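Local coordinates for serine protease MT3772 (Mycobacterium tuberculosis, PDB 3K6Y), which is a membrane-associated serine protease, cutting peptide bonds through its trypsin-like domain, and probably helps the bacterium resist acid and oxidative stress, at residues L118-E123 with L212-V217. Sequence-based numbering, arbitrary orientation.
Sequences LVFAAE and LTAGEV
The CA atoms of Phe120 and Ala214, 6.3 Å apart, are the nearest pair across the two segments, where the extended connection between the two beta-barrels of this chymotrypsin-like protease domain passes the short helix 214-218. No hydrogen bond joins 118-123 to 212-217, and the contact rests mainly on apolar side chains. The linker instead bonds through its backbone to both barrels, Leu118 to Val64, and Val119 and Ala121 to Val194. Phe120 illustrates how one aromatic side chain can join a connection to the start of a helix. Its CG stands anti to the carbonyl carbon (chi1 -74°), which turns the ring toward the helix, and CD2 lies 3.8 Å from Ala214 CB, met obliquely. Phe63, Ile65 and Val194 also touch this side chain, tying it to strands of both barrels. Thr213 ends strand 208-213 and N-caps the helix, OG1 accepting from Glu216 N at 3.0 Å with an N-H...O angle of 148°, a bond that helps hold the turn carrying Ala214 and Val217. The side chain of Val217, about 8 Å from that of the predicted catalytic Asp104, crosses that of Phe120 at about a right angle, its CG2 methyl 3.9 Å from CE2 of the ring.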
# COMPACT_ATOMS: atom_id res chain seq x y z
N LEU A 118 -17.55 -9.63 -19.36
CA LEU A 118 -18.92 -9.58 -18.85
C LEU A 118 -19.36 -8.14 -18.78
O LEU A 118 -18.53 -7.26 -18.61
CB LEU A 118 -19.00 -10.20 -17.46
CG LEU A 118 -18.50 -11.65 -17.39
CD1 LEU A 118 -18.63 -12.16 -15.98
CD2 LEU A 118 -19.26 -12.56 -18.35
N VAL A 119 -20.67 -7.90 -18.87
CA VAL A 119 -21.20 -6.55 -18.80
C VAL A 119 -21.79 -6.33 -17.43
O VAL A 119 -22.43 -7.25 -16.87
CB VAL A 119 -22.31 -6.32 -19.88
CG1 VAL A 119 -22.64 -4.84 -20.02
CG2 VAL A 119 -21.85 -6.84 -21.22
N PHE A 120 -21.57 -5.14 -16.88
CA PHE A 120 -22.24 -4.72 -15.65
C PHE A 120 -23.70 -4.45 -15.93
O PHE A 120 -24.05 -3.80 -16.94
CB PHE A 120 -21.57 -3.47 -15.05
CG PHE A 120 -20.26 -3.77 -14.40
CD1 PHE A 120 -19.06 -3.39 -15.01
CD2 PHE A 120 -20.21 -4.45 -13.17
CE1 PHE A 120 -17.84 -3.68 -14.43
CE2 PHE A 120 -18.98 -4.74 -12.59
CZ PHE A 120 -17.80 -4.34 -13.20
N ALA A 121 -24.57 -4.96 -15.07
CA ALA A 121 -26.01 -4.70 -15.17
C ALA A 121 -26.31 -3.22 -15.02
O ALA A 121 -25.74 -2.55 -14.15
CB ALA A 121 -26.77 -5.48 -14.12
N ALA A 122 -27.20 -2.72 -15.87
CA ALA A 122 -27.56 -1.30 -15.93
C ALA A 122 -28.41 -0.82 -14.75
O ALA A 122 -28.35 0.35 -14.40
CB ALA A 122 -28.25 -0.98 -17.25
N GLU A 123 -29.19 -1.72 -14.15
CA GLU A 123 -30.07 -1.35 -13.03
C GLU A 123 -29.84 -2.20 -11.79
O GLU A 123 -29.41 -3.36 -11.90
CB GLU A 123 -31.55 -1.43 -13.44
CG GLU A 123 -32.02 -0.38 -14.46
CD GLU A 123 -31.76 1.07 -14.02
OE1 GLU A 123 -32.10 1.44 -12.87
OE2 GLU A 123 -31.22 1.84 -14.85
N LEU A 212 -20.03 -5.75 -3.38
CA LEU A 212 -19.96 -4.35 -3.81
C LEU A 212 -20.86 -4.16 -5.00
O LEU A 212 -20.79 -4.96 -5.94
CB LEU A 212 -18.54 -3.97 -4.22
CG LEU A 212 -17.43 -4.13 -3.19
CD1 LEU A 212 -16.07 -3.97 -3.83
CD2 LEU A 212 -17.63 -3.13 -2.04
N THR A 213 -21.69 -3.13 -5.02
CA THR A 213 -22.58 -2.99 -6.18
C THR A 213 -21.82 -2.61 -7.46
O THR A 213 -20.72 -2.05 -7.41
CB THR A 213 -23.71 -1.96 -5.95
OG1 THR A 213 -23.15 -0.65 -5.93
CG2 THR A 213 -24.50 -2.25 -4.67
N ALA A 214 -22.45 -2.85 -8.60
CA ALA A 214 -21.89 -2.38 -9.86
C ALA A 214 -21.62 -0.86 -9.82
O ALA A 214 -20.57 -0.40 -10.26
CB ALA A 214 -22.81 -2.73 -11.04
N GLY A 215 -22.57 -0.11 -9.27
CA GLY A 215 -22.40 1.34 -9.13
C GLY A 215 -21.22 1.71 -8.25
O GLY A 215 -20.51 2.68 -8.54
N GLU A 216 -20.99 0.94 -7.18
CA GLU A 216 -19.90 1.22 -6.27
C GLU A 216 -18.53 1.04 -6.95
O GLU A 216 -17.58 1.77 -6.64
CB GLU A 216 -20.00 0.28 -5.05
CG GLU A 216 -18.88 0.41 -4.04
CD GLU A 216 -18.78 1.78 -3.42
OE1 GLU A 216 -17.64 2.22 -3.15
OE2 GLU A 216 -19.83 2.42 -3.15
N VAL A 217 -18.42 0.05 -7.84
CA VAL A 217 -17.12 -0.24 -8.46
C VAL A 217 -16.92 0.51 -9.78
O VAL A 217 -15.81 0.55 -10.31
CB VAL A 217 -16.85 -1.76 -8.64
CG1 VAL A 217 -17.03 -2.50 -7.34
CG2 VAL A 217 -17.72 -2.37 -9.74